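PDB 7AJ0: arylsulfatase from Pseudoalteromonas sp. MB47, which probably hydrolyses sulfate esters of the algal polysaccharide fucoidan in an exo-acting manner, working as a calcium-binding hexameric sulfatase. Local coordinates for residues D246-F251 / L264-S269; F251-V256 / V306-E311; D436-F441 / P474-S479; T463-F468 / W487-A492. All coordinates share one frame; numbering follows the deposited sequence.

Contact 1: D246-F251 / L264-S269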
loop_
_atom_site.group_PDB
_atom_site.type_symbol
_atom_site.label_atom_id
_atom_site.label_comp_id
_atom_site.label_asym_id
_atom_site.label_seq_id
_atom_site.Cartn_x
_atom_site.Cartn_y
_atom_site.Cartn_z
ATOM N N ASP A 246 -20.194 -43.694 10.752
ATOM C CA ASP A 246 -20.545 -45.067 11.096
ATOM C C ASP A 246 -19.922 -45.483 12.423
ATOM O O ASP A 246 -20.566 -46.155 13.237
ATOM C CB ASP A 246 -20.101 -46.018 9.983
ATOM C CG ASP A 246 -20.916 -45.858 8.711
ATOM O OD1 ASP A 246 -22.049 -45.335 8.786
ATOM O OD2 ASP A 246 -20.427 -46.266 7.636
ATOM N N GLU A 247 -18.666 -45.096 12.660
ATOM C CA GLU A 247 -17.985 -45.518 13.880
ATOM C C GLU A 247 -18.564 -44.829 15.110
ATOM O O GLU A 247 -18.672 -45.444 16.177
ATOM C CB GLU A 247 -16.486 -45.248 13.766
ATOM C CG GLU A 247 -15.751 -46.223 12.858
ATOM C CD GLU A 247 -15.700 -47.632 13.429
ATOM O OE1 GLU A 247 -15.723 -47.778 14.670
ATOM O OE2 GLU A 247 -15.638 -48.594 12.633
ATOM N N SER A 248 -18.935 -43.552 14.988
ATOM C CA SER A 248 -19.576 -42.871 16.108
ATOM C C SER A 248 -20.952 -43.457 16.402
ATOM O O SER A 248 -21.368 -43.508 17.564
ATOM C CB SER A 248 -19.690 -41.375 15.826
ATOM O OG SER A 248 -18.443 -40.729 16.016
ATOM N N VAL A 249 -21.670 -43.899 15.368
ATOM C CA VAL A 249 -22.949 -44.568 15.588
ATOM C C VAL A 249 -22.734 -45.869 16.354
ATOM O O VAL A 249 -23.425 -46.151 17.338
ATOM C CB VAL A 249 -23.665 -44.810 14.248
ATOM C CG1 VAL A 249 -24.829 -45.774 14.433
ATOM C CG2 VAL A 249 -24.151 -43.493 13.660
ATOM N N LYS A 250 -21.767 -46.678 15.915
ATOM C CA LYS A 250 -21.469 -47.915 16.631
ATOM C C LYS A 250 -21.085 -47.631 18.079
ATOM O O LYS A 250 -21.509 -48.348 18.993
ATOM C CB LYS A 250 -20.352 -48.681 15.923
ATOM C CG LYS A 250 -20.759 -49.293 14.589
ATOM C CD LYS A 250 -19.611 -50.080 13.964
ATOM C CE LYS A 250 -20.010 -50.683 12.622
ATOM N NZ LYS A 250 -18.881 -51.399 11.959
ATOM N N PHE A 251 -20.296 -46.580 18.309
ATOM C CA PHE A 251 -19.834 -46.283 19.662
ATOM C C PHE A 251 -20.991 -45.879 20.568
ATOM O O PHE A 251 -21.122 -46.383 21.689
ATOM C CB PHE A 251 -18.773 -45.182 19.625
ATOM C CG PHE A 251 -18.234 -44.822 20.978
ATOM C CD1 PHE A 251 -17.267 -45.608 21.581
ATOM C CD2 PHE A 251 -18.703 -43.706 21.651
ATOM C CE1 PHE A 251 -16.776 -45.289 22.830
ATOM C CE2 PHE A 251 -18.212 -43.377 22.900
ATOM C CZ PHE A 251 -17.246 -44.170 23.491
ATOM N N LEU A 264 -17.995 -38.456 23.804
ATOM C CA LEU A 264 -17.549 -38.623 22.428
ATOM C C LEU A 264 -17.176 -37.269 21.847
ATOM O O LEU A 264 -17.989 -36.339 21.858
ATOM C CB LEU A 264 -18.638 -39.280 21.574
ATOM C CG LEU A 264 -18.356 -39.305 20.072
ATOM C CD1 LEU A 264 -17.068 -40.057 19.780
ATOM C CD2 LEU A 264 -19.517 -39.922 19.311
ATOM N N ILE A 265 -15.952 -37.168 21.335
ATOM C CA ILE A 265 -15.534 -36.057 20.488
ATOM C C ILE A 265 -15.582 -36.577 19.052
ATOM O O ILE A 265 -14.717 -37.345 18.627
ATOM C CB ILE A 265 -14.145 -35.545 20.850
ATOM C CG1 ILE A 265 -14.156 -34.901 22.235
ATOM C CG2 ILE A 265 -13.662 -34.548 19.795
ATOM C CD1 ILE A 265 -12.780 -34.550 22.761
ATOM N N HIS A 266 -16.597 -36.158 18.297
ATOM C CA HIS A 266 -16.687 -36.472 16.876
ATOM C C HIS A 266 -15.995 -35.352 16.108
ATOM O O HIS A 266 -16.533 -34.247 15.986
ATOM C CB HIS A 266 -18.134 -36.625 16.428
ATOM C CG HIS A 266 -18.271 -37.097 15.015
ATOM N ND1 HIS A 266 -18.307 -38.433 14.676
ATOM C CD2 HIS A 266 -18.354 -36.411 13.850
ATOM C CE1 HIS A 266 -18.422 -38.550 13.365
ATOM N NE2 HIS A 266 -18.453 -37.338 12.841
ATOM N N SER A 267 -14.808 -35.639 15.590
ATOM C CA SER A 267 -13.923 -34.640 14.994
ATOM C C SER A 267 -13.943 -34.816 13.480
ATOM O O SER A 267 -13.164 -35.585 12.918
ATOM C CB SER A 267 -12.510 -34.788 15.577
ATOM O OG SER A 267 -11.585 -33.919 14.947
ATOM N N PHE A 268 -14.844 -34.089 12.820
ATOM C CA PHE A 268 -14.932 -34.153 11.370
ATOM C C PHE A 268 -13.568 -33.905 10.740
ATOM O O PHE A 268 -12.768 -33.106 11.238
ATOM C CB PHE A 268 -15.911 -33.105 10.828
ATOM C CG PHE A 268 -17.336 -33.319 11.232
ATOM C CD1 PHE A 268 -18.172 -34.116 10.472
ATOM C CD2 PHE A 268 -17.852 -32.695 12.353
ATOM C CE1 PHE A 268 -19.488 -34.303 10.832
ATOM C CE2 PHE A 268 -19.169 -32.878 12.719
ATOM C CZ PHE A 268 -19.987 -33.682 11.956
ATOM N N SER A 269 -13.306 -34.588 9.625
ATOM C CA SER A 269 -12.181 -34.197 8.783
ATOM C C SER A 269 -12.502 -32.919 8.018
ATOM O O SER A 269 -11.633 -32.062 7.829
ATOM C CB SER A 269 -11.824 -35.317 7.811
ATOM O OG SER A 269 -10.825 -34.884 6.901
#
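S248 and H266 join helix 240-258 to strand 262-267, where a helix packs on the large mixed sheet of the alpha/beta sulfatase fold, which belongs to the alkaline phosphatase superfamily. The serine OG meets H266 ND1 at 2.7 Å in a short hydrogen bond, in which either partner may be the donor. OG lies at the ring edge, close to the imidazole plane, so the nitrogen is approached head-on rather than over a face. The histidine gets there because CG is anti to its backbone N (chi1 -174°), which carries the ring out from the strand toward the helix. Beside the polar pair, L264 CD2 packs 3.6 Å from S248 OG, and L264 CB lies 4.3 Å from F251 CE2, so apolar groups flank a hydrogen bond that is itself buried. A leucine in place of H266 would probably leave S248 OG without this buried mate and lose the in-plane bond tying helix to strand. Further out, the axes of the short segments 246-251 and 264-267 run nearly antiparallel (169°) and approach to 10.0 Å. The strand itself is held between strands 53-59 and 151-155 by backbone bonds, and S248, F251 and L264 also touch strand 151-155. The imidazole turns its CD2 edge to F268, with H266 CD2 3.6 Å above the phenyl plane of F268 and over the ring centre.

Contact 2: F251-V256 / V306-E311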
loop_
_atom_site.group_PDB
_atom_site.type_symbol
_atom_site.label_atom_id
_atom_site.label_comp_id
_atom_site.label_asym_id
_atom_site.label_seq_id
_atom_site.Cartn_x
_atom_site.Cartn_y
_atom_site.Cartn_z
ATOM N N PHE A 251 -20.296 -46.580 18.309
ATOM C CA PHE A 251 -19.834 -46.283 19.662
ATOM C C PHE A 251 -20.991 -45.879 20.568
ATOM O O PHE A 251 -21.122 -46.383 21.689
ATOM C CB PHE A 251 -18.773 -45.182 19.625
ATOM C CG PHE A 251 -18.234 -44.822 20.978
ATOM C CD1 PHE A 251 -17.267 -45.608 21.581
ATOM C CD2 PHE A 251 -18.703 -43.706 21.651
ATOM C CE1 PHE A 251 -16.776 -45.289 22.830
ATOM C CE2 PHE A 251 -18.212 -43.377 22.900
ATOM C CZ PHE A 251 -17.246 -44.170 23.491
ATOM N N ILE A 252 -21.840 -44.960 20.103
ATOM C CA ILE A 252 -22.965 -44.514 20.920
ATOM C C ILE A 252 -23.907 -45.676 21.207
ATOM O O ILE A 252 -24.356 -45.862 22.345
ATOM C CB ILE A 252 -23.691 -43.343 20.230
ATOM C CG1 ILE A 252 -22.851 -42.069 20.356
ATOM C CG2 ILE A 252 -25.078 -43.141 20.823
ATOM C CD1 ILE A 252 -23.267 -40.958 19.426
ATOM N N ASN A 253 -24.217 -46.479 20.185
ATOM C CA ASN A 253 -25.070 -47.643 20.401
ATOM C C ASN A 253 -24.486 -48.563 21.465
ATOM O O ASN A 253 -25.209 -49.055 22.339
ATOM C CB ASN A 253 -25.263 -48.411 19.093
ATOM C CG ASN A 253 -26.246 -47.736 18.161
ATOM O OD1 ASN A 253 -27.080 -46.945 18.593
ATOM N ND2 ASN A 253 -26.157 -48.051 16.876
ATOM N N GLN A 254 -23.174 -48.802 21.411
ATOM C CA GLN A 254 -22.552 -49.737 22.340
ATOM C C GLN A 254 -22.563 -49.198 23.765
ATOM O O GLN A 254 -22.769 -49.958 24.719
ATOM C CB GLN A 254 -21.125 -50.041 21.885
ATOM C CG GLN A 254 -20.412 -51.087 22.715
ATOM C CD GLN A 254 -19.054 -51.450 22.143
ATOM O OE1 GLN A 254 -18.649 -50.936 21.100
ATOM N NE2 GLN A 254 -18.344 -52.343 22.824
ATOM N N ALA A 255 -22.352 -47.891 23.934
ATOM C CA ALA A 255 -22.345 -47.317 25.276
ATOM C C ALA A 255 -23.752 -47.252 25.859
ATOM O O ALA A 255 -23.948 -47.508 27.053
ATOM C CB ALA A 255 -21.714 -45.925 25.250
ATOM N N VAL A 256 -24.744 -46.910 25.039
ATOM C CA VAL A 256 -26.109 -46.816 25.542
ATOM C C VAL A 256 -26.648 -48.202 25.879
ATOM O O VAL A 256 -27.407 -48.374 26.838
ATOM C CB VAL A 256 -27.011 -46.089 24.530
ATOM C CG1 VAL A 256 -28.459 -46.115 24.997
ATOM C CG2 VAL A 256 -26.532 -44.655 24.325
ATOM N N VAL A 306 -27.845 -36.625 15.895
ATOM C CA VAL A 306 -28.933 -36.163 16.749
ATOM C C VAL A 306 -30.112 -37.123 16.671
ATOM O O VAL A 306 -30.759 -37.421 17.683
ATOM C CB VAL A 306 -29.346 -34.731 16.357
ATOM C CG1 VAL A 306 -30.687 -34.372 16.981
ATOM C CG2 VAL A 306 -28.273 -33.732 16.771
ATOM N N ALA A 307 -30.414 -37.621 15.470
ATOM C CA ALA A 307 -31.537 -38.539 15.323
ATOM C C ALA A 307 -31.247 -39.879 15.986
ATOM O O ALA A 307 -32.168 -40.534 16.486
ATOM C CB ALA A 307 -31.865 -38.737 13.844
ATOM N N LEU A 308 -29.982 -40.302 15.995
ATOM C CA LEU A 308 -29.614 -41.524 16.701
ATOM C C LEU A 308 -29.846 -41.374 18.200
ATOM O O LEU A 308 -30.406 -42.266 18.846
ATOM C CB LEU A 308 -28.156 -41.874 16.406
ATOM C CG LEU A 308 -27.541 -42.995 17.244
ATOM C CD1 LEU A 308 -28.300 -44.299 17.044
ATOM C CD2 LEU A 308 -26.064 -43.161 16.903
ATOM N N LEU A 309 -29.419 -40.244 18.774
ATOM C CA LEU A 309 -29.632 -40.017 20.200
ATOM C C LEU A 309 -31.119 -40.001 20.539
ATOM O O LEU A 309 -31.533 -40.520 21.584
ATOM C CB LEU A 309 -28.973 -38.704 20.622
ATOM C CG LEU A 309 -27.449 -38.668 20.536
ATOM C CD1 LEU A 309 -26.940 -37.245 20.700
ATOM C CD2 LEU A 309 -26.825 -39.574 21.584
ATOM N N LYS A 310 -31.935 -39.405 19.669
ATOM C CA LYS A 310 -33.378 -39.391 19.891
ATOM C C LYS A 310 -33.951 -40.800 19.855
ATOM O O LYS A 310 -34.773 -41.166 20.703
ATOM C CB LYS A 310 -34.044 -38.507 18.838
ATOM C CG LYS A 310 -35.535 -38.293 19.016
ATOM C CD LYS A 310 -36.009 -37.147 18.126
ATOM C CE LYS A 310 -37.507 -36.921 18.227
ATOM N NZ LYS A 310 -38.260 -37.694 17.202
ATOM N N GLU A 311 -33.519 -41.612 18.886
ATOM C CA GLU A 311 -34.047 -42.965 18.753
ATOM C C GLU A 311 -33.655 -43.841 19.934
ATOM O O GLU A 311 -34.390 -44.773 20.282
ATOM C CB GLU A 311 -33.555 -43.584 17.441
ATOM C CG GLU A 311 -34.190 -44.924 17.094
ATOM C CD GLU A 311 -33.365 -46.114 17.556
ATOM O OE1 GLU A 311 -32.145 -45.955 17.775
ATOM O OE2 GLU A 311 -33.941 -47.216 17.694
#
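L308 and I252 bury the most surface here, and their branches lie alongside, pointing opposite ways, across the gap between two helices. L308 CD2 rests 4.0 Å from I252 CG2, the branch methyl that stands anti to the isoleucine's backbone N. The same methyl is met by L309 CD2, also at 4.0 Å, but this leucine comes at I252 nearly perpendicular, so a single CG2 is gripped by two methyls from successive residues of 306-311. The other branch of L308 turns to N253, where CD1 lies 3.3 Å from the amide OD1. This is a close approach of a methyl to a polar oxygen and not a hydrogen bond; none links the two segments. The short helical axes run 10.9 Å apart and nearly parallel, with a crossing angle of -20°, and I252 and L309 are closest in register. Below them, I252 reaches L264 and L309 reaches F262 of strand 262-267, while L309 also touches T318 and I320. Helices 240-258 and 290-311 thus lie side by side on the central sheet. Helix 290-311 links strands 262-267 and 318-324, which are both parallel to strand 53-59 between them, in the beta-alpha-beta crossover characteristic of this alpha/beta fold.

Contact 3: D436-F441 / P474-S479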
loop_
_atom_site.group_PDB
_atom_site.type_symbol
_atom_site.label_atom_id
_atom_site.label_comp_id
_atom_site.label_asym_id
_atom_site.label_seq_id
_atom_site.Cartn_x
_atom_site.Cartn_y
_atom_site.Cartn_z
ATOM N N ASP A 436 -16.010 -6.307 25.845
ATOM C CA ASP A 436 -16.134 -6.318 24.395
ATOM C C ASP A 436 -14.974 -5.583 23.732
ATOM O O ASP A 436 -15.116 -5.045 22.632
ATOM C CB ASP A 436 -17.476 -5.712 23.986
ATOM C CG ASP A 436 -18.658 -6.445 24.606
ATOM O OD1 ASP A 436 -18.608 -7.691 24.702
ATOM O OD2 ASP A 436 -19.636 -5.778 25.002
ATOM N N TYR A 437 -13.815 -5.570 24.389
ATOM C CA TYR A 437 -12.637 -4.856 23.913
ATOM C C TYR A 437 -11.538 -5.849 23.564
ATOM O O TYR A 437 -11.196 -6.719 24.372
ATOM C CB TYR A 437 -12.144 -3.862 24.967
ATOM C CG TYR A 437 -13.199 -2.853 25.363
ATOM C CD1 TYR A 437 -13.340 -1.660 24.666
ATOM C CD2 TYR A 437 -14.064 -3.101 26.419
ATOM C CE1 TYR A 437 -14.308 -0.742 25.016
ATOM C CE2 TYR A 437 -15.032 -2.186 26.778
ATOM C CZ TYR A 437 -15.148 -1.009 26.074
ATOM O OH TYR A 437 -16.117 -0.096 26.427
ATOM N N LYS A 438 -10.994 -5.714 22.359
ATOM C CA LYS A 438 -9.922 -6.560 21.848
ATOM C C LYS A 438 -8.636 -5.744 21.843
ATOM O O LYS A 438 -8.545 -4.734 21.140
ATOM C CB LYS A 438 -10.269 -7.057 20.445
ATOM C CG LYS A 438 -9.171 -7.830 19.739
ATOM C CD LYS A 438 -9.010 -9.226 20.302
ATOM C CE LYS A 438 -8.066 -10.049 19.441
ATOM N NZ LYS A 438 -8.572 -10.242 18.049
ATOM N N ILE A 439 -7.651 -6.177 22.627
ATOM C CA ILE A 439 -6.385 -5.465 22.776
ATOM C C ILE A 439 -5.283 -6.318 22.165
ATOM O O ILE A 439 -5.088 -7.474 22.567
ATOM C CB ILE A 439 -6.081 -5.153 24.249
ATOM C CG1 ILE A 439 -7.246 -4.401 24.895
ATOM C CG2 ILE A 439 -4.806 -4.332 24.370
ATOM C CD1 ILE A 439 -8.211 -5.298 25.633
ATOM N N HIS A 440 -4.560 -5.753 21.202
ATOM C CA HIS A 440 -3.476 -6.448 20.524
ATOM C C HIS A 440 -2.134 -5.900 20.994
ATOM O O HIS A 440 -1.904 -4.686 20.955
ATOM C CB HIS A 440 -3.573 -6.294 19.003
ATOM C CG HIS A 440 -4.812 -6.879 18.406
ATOM N ND1 HIS A 440 -4.812 -8.065 17.705
ATOM C CD2 HIS A 440 -6.089 -6.431 18.390
ATOM C CE1 HIS A 440 -6.038 -8.326 17.288
ATOM N NE2 HIS A 440 -6.832 -7.352 17.691
ATOM N N PHE A 441 -1.252 -6.797 21.424
ATOM C CA PHE A 441 0.129 -6.443 21.724
ATOM C C PHE A 441 1.083 -6.851 20.614
ATOM O O PHE A 441 2.180 -6.293 20.523
ATOM C CB PHE A 441 0.549 -7.084 23.048
ATOM C CG PHE A 441 -0.364 -6.742 24.192
ATOM C CD1 PHE A 441 -0.174 -5.586 24.929
ATOM C CD2 PHE A 441 -1.428 -7.568 24.517
ATOM C CE1 PHE A 441 -1.021 -5.267 25.975
ATOM C CE2 PHE A 441 -2.278 -7.252 25.561
ATOM C CZ PHE A 441 -2.074 -6.101 26.290
ATOM N N PRO A 474 -16.413 -4.805 14.750
ATOM C CA PRO A 474 -16.217 -6.263 14.809
ATOM C C PRO A 474 -15.236 -6.767 13.772
ATOM O O PRO A 474 -14.580 -7.792 13.992
ATOM C CB PRO A 474 -17.627 -6.826 14.565
ATOM C CG PRO A 474 -18.563 -5.654 14.671
ATOM C CD PRO A 474 -17.769 -4.443 14.304
ATOM N N LYS A 475 -15.124 -6.079 12.640
ATOM C CA LYS A 475 -14.215 -6.464 11.572
ATOM C C LYS A 475 -12.816 -5.893 11.760
ATOM O O LYS A 475 -11.971 -6.058 10.874
ATOM C CB LYS A 475 -14.789 -6.028 10.221
ATOM C CG LYS A 475 -16.197 -6.556 9.958
ATOM C CD LYS A 475 -16.587 -6.454 8.489
ATOM C CE LYS A 475 -16.656 -5.015 8.011
ATOM N NZ LYS A 475 -17.075 -4.943 6.583
ATOM N N GLU A 476 -12.559 -5.227 12.886
ATOM C CA GLU A 476 -11.226 -4.737 13.243
ATOM C C GLU A 476 -10.589 -3.965 12.089
ATOM O O GLU A 476 -9.463 -4.238 11.666
ATOM C CB GLU A 476 -10.331 -5.895 13.685
ATOM C CG GLU A 476 -10.773 -6.566 14.974
ATOM C CD GLU A 476 -9.973 -7.818 15.284
ATOM O OE1 GLU A 476 -9.217 -7.815 16.279
ATOM O OE2 GLU A 476 -10.096 -8.806 14.528
ATOM N N MET A 477 -11.318 -2.965 11.594
ATOM C CA MET A 477 -10.877 -2.247 10.404
ATOM C C MET A 477 -9.846 -1.170 10.726
ATOM O O MET A 477 -8.931 -0.936 9.930
ATOM C CB MET A 477 -12.087 -1.632 9.699
ATOM C CG MET A 477 -13.073 -2.665 9.186
ATOM S SD MET A 477 -14.610 -1.928 8.608
ATOM C CE MET A 477 -14.032 -1.008 7.180
ATOM N N ALA A 478 -9.972 -0.500 11.869
ATOM C CA ALA A 478 -9.010 0.535 12.232
ATOM C C ALA A 478 -8.999 0.710 13.744
ATOM O O ALA A 478 -10.043 0.963 14.352
ATOM C CB ALA A 478 -9.338 1.864 11.537
ATOM N N SER A 479 -7.815 0.595 14.337
ATOM C CA SER A 479 -7.678 0.646 15.784
ATOM C C SER A 479 -7.788 2.074 16.300
ATOM O O SER A 479 -7.302 3.018 15.672
ATOM C CB SER A 479 -6.335 0.047 16.204
ATOM O OG SER A 479 -6.020 0.398 17.538
#
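The nearest CA atoms across the segments are those of K438 and E476, 8.9 Å apart; side chains make the contacts between strand 437-440 and the irregular loop 474-479. E476 takes up a left-handed backbone conformation (phi 50°), and its side chain, extended beyond CG, spans the gap. Its OE1 receives two bonds: K438 NZ at 3.1 Å, a salt bridge on the syn side and 26° out of the carboxylate plane, and H440 NE2 at 2.8 Å, nearly along the C-O direction. The two donors come from opposite faces of that plane. The histidine bond is bent, with an N-H...O angle of 143°, although OE1 sits at the ring edge, near the imidazole plane. Strand 437-440 is an inner strand of a four-stranded antiparallel sheet, between 428-434 and 466-469, and the loop follows the last of these. K438 is bent at chi2 and chi4 and bridges two carboxylates, since NZ also forms a salt bridge to E350, its strongest partner, whose backbone N in turn donates to E476 OE2. Replacing E476 by alanine is likely to leave H440 NE2 without its acceptor and K438 with one carboxylate fewer. In a second subunit, S339 O accepts from K475 NZ.

Contact 4: T463-F468 / W487-A492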
loop_
_atom_site.group_PDB
_atom_site.type_symbol
_atom_site.label_atom_id
_atom_site.label_comp_id
_atom_site.label_asym_id
_atom_site.label_seq_id
_atom_site.Cartn_x
_atom_site.Cartn_y
_atom_site.Cartn_z
ATOM N N THR A 463 3.548 2.759 20.263
ATOM C CA THR A 463 3.483 3.317 21.610
ATOM C C THR A 463 2.317 2.754 22.410
ATOM O O THR A 463 2.404 2.663 23.639
ATOM C CB THR A 463 3.387 4.843 21.536
ATOM O OG1 THR A 463 4.678 5.384 21.228
ATOM C CG2 THR A 463 2.888 5.427 22.851
ATOM N N ALA A 464 1.228 2.369 21.748
ATOM C CA ALA A 464 0.052 1.881 22.449
ATOM C C ALA A 464 -0.432 0.572 21.846
ATOM O O ALA A 464 -0.408 0.407 20.619
ATOM C CB ALA A 464 -1.087 2.916 22.394
ATOM N N PRO A 465 -0.870 -0.378 22.673
ATOM C CA PRO A 465 -1.535 -1.566 22.126
ATOM C C PRO A 465 -2.746 -1.168 21.299
ATOM O O PRO A 465 -3.440 -0.195 21.602
ATOM C CB PRO A 465 -1.943 -2.357 23.374
ATOM C CG PRO A 465 -1.014 -1.897 24.437
ATOM C CD PRO A 465 -0.736 -0.448 24.142
ATOM N N TRP A 466 -2.991 -1.926 20.236
ATOM C CA TRP A 466 -4.170 -1.685 19.416
ATOM C C TRP A 466 -5.416 -2.115 20.180
ATOM O O TRP A 466 -5.417 -3.137 20.870
ATOM C CB TRP A 466 -4.079 -2.445 18.096
ATOM C CG TRP A 466 -2.983 -1.978 17.191
ATOM C CD1 TRP A 466 -1.871 -1.273 17.543
ATOM C CD2 TRP A 466 -2.899 -2.181 15.777
ATOM N NE1 TRP A 466 -1.096 -1.029 16.436
ATOM C CE2 TRP A 466 -1.705 -1.576 15.338
ATOM C CE3 TRP A 466 -3.716 -2.817 14.839
ATOM C CZ2 TRP A 466 -1.308 -1.588 14.004
ATOM C CZ3 TRP A 466 -3.322 -2.828 13.514
ATOM C CH2 TRP A 466 -2.128 -2.216 13.108
ATOM N N VAL A 467 -6.480 -1.325 20.058
ATOM C CA VAL A 467 -7.731 -1.593 20.754
ATOM C C VAL A 467 -8.881 -1.453 19.770
ATOM O O VAL A 467 -8.973 -0.452 19.050
ATOM C CB VAL A 467 -7.938 -0.654 21.957
ATOM C CG1 VAL A 467 -9.282 -0.931 22.609
ATOM C CG2 VAL A 467 -6.808 -0.819 22.962
ATOM N N PHE A 468 -9.747 -2.462 19.736
ATOM C CA PHE A 468 -10.979 -2.437 18.966
ATOM C C PHE A 468 -12.141 -2.715 19.910
ATOM O O PHE A 468 -12.134 -3.726 20.621
ATOM C CB PHE A 468 -10.976 -3.491 17.852
ATOM C CG PHE A 468 -9.825 -3.372 16.897
ATOM C CD1 PHE A 468 -8.621 -4.002 17.161
ATOM C CD2 PHE A 468 -9.955 -2.646 15.726
ATOM C CE1 PHE A 468 -7.562 -3.899 16.281
ATOM C CE2 PHE A 468 -8.900 -2.540 14.840
ATOM C CZ PHE A 468 -7.702 -3.168 15.118
ATOM N N TRP A 487 -9.587 4.691 30.636
ATOM C CA TRP A 487 -10.034 4.119 31.900
ATOM C C TRP A 487 -9.749 2.623 31.976
ATOM O O TRP A 487 -9.563 2.085 33.074
ATOM C CB TRP A 487 -11.530 4.377 32.095
ATOM C CG TRP A 487 -12.375 3.879 30.964
ATOM C CD1 TRP A 487 -12.846 4.608 29.912
ATOM C CD2 TRP A 487 -12.842 2.541 30.767
ATOM N NE1 TRP A 487 -13.579 3.807 29.072
ATOM C CE2 TRP A 487 -13.591 2.532 29.574
ATOM C CE3 TRP A 487 -12.699 1.348 31.483
ATOM C CZ2 TRP A 487 -14.197 1.380 29.081
ATOM C CZ3 TRP A 487 -13.301 0.205 30.991
ATOM C CH2 TRP A 487 -14.041 0.230 29.801
ATOM N N GLY A 488 -9.703 1.941 30.834
ATOM C CA GLY A 488 -9.572 0.498 30.824
ATOM C C GLY A 488 -8.200 -0.018 30.442
ATOM O O GLY A 488 -7.851 -1.155 30.773
ATOM N N MET A 489 -7.412 0.800 29.748
ATOM C CA MET A 489 -6.118 0.328 29.270
ATOM C C MET A 489 -5.203 -0.150 30.391
ATOM O O MET A 489 -4.560 -1.201 30.216
ATOM C CB MET A 489 -5.430 1.431 28.456
ATOM C CG MET A 489 -4.254 0.940 27.626
ATOM S SD MET A 489 -4.730 -0.252 26.352
ATOM C CE MET A 489 -4.305 0.659 24.864
ATOM N N PRO A 490 -5.077 0.541 31.527
ATOM C CA PRO A 490 -4.233 -0.008 32.603
ATOM C C PRO A 490 -4.717 -1.353 33.116
ATOM O O PRO A 490 -3.892 -2.176 33.533
ATOM C CB PRO A 490 -4.286 1.076 33.693
ATOM C CG PRO A 490 -5.410 1.984 33.316
ATOM C CD PRO A 490 -5.534 1.911 31.824
ATOM N N GLN A 491 -6.028 -1.611 33.093
ATOM C CA GLN A 491 -6.521 -2.914 33.527
ATOM C C GLN A 491 -6.178 -3.995 32.508
ATOM O O GLN A 491 -5.844 -5.125 32.883
ATOM C CB GLN A 491 -8.029 -2.861 33.763
ATOM C CG GLN A 491 -8.610 -4.159 34.311
ATOM C CD GLN A 491 -7.991 -4.562 35.637
ATOM O OE1 GLN A 491 -7.765 -3.721 36.508
ATOM N NE2 GLN A 491 -7.701 -5.850 35.792
ATOM N N ALA A 492 -6.258 -3.669 31.215
ATOM C CA ALA A 492 -5.876 -4.634 30.189
ATOM C C ALA A 492 -4.414 -5.036 30.335
ATOM O O ALA A 492 -4.050 -6.192 30.089
ATOM C CB ALA A 492 -6.132 -4.054 28.799
#
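M489 carries the apolar contacts almost by itself, through its terminal methyl. CE lies 3.5 Å from V467 CG2 and 3.8 Å from the pyrrolidine CD of P465, wedged between a valine branch and the proline ring. The sulfur follows behind, with SD 4.0 Å from the same V467 CG2, as the methionine and valine chains run alongside in opposing senses; against P465 the approach is oblique. The methionine CG is anti to its backbone N (chi1 -165°), and the chain then bends at chi2, which brings the thioether tip onto the extended segment. A polar atom also takes part: P465 O is 3.5 Å from M489 CE, a van der Waals approach, since no hydrogen bond crosses between the segments. Within 487-492 the helix begins with A492 N donating to G488 O at 3.0 Å. W466 leaves the strand on the side away from the helix; its ring touches H440 and meets F457 of a third subunit, where S456 O is hydrogen-bonded to W466 NE1. Helix 489-505 lies over one side of the four-stranded antiparallel sheet near its outermost strand 466-469; A492 rests on I439 of the adjoining strand 437-440, which P465 and V467 touch as well.

Overall arrangement
The four contacts form two pairs on opposite sides of the chain's centre, their centres 37 to 49 Å apart from one pair to the other. Contacts 1 and 2, centred 11 Å apart, share F251 and helix 240-258 and belong to the helices packed on the large mixed sheet, with the H266 side chain about 14 Å from the bound calcium; their segments alternate along the chain. Contacts 3 and 4 follow later, with centres 10 Å apart, and also interleave, through neighbouring strands 437-440 and 466-469 of the smaller antiparallel sheet. The first pair touches no other chain, whereas the second borders the hexamer interfaces: both its contacts reach a third subunit and contact 3 a second.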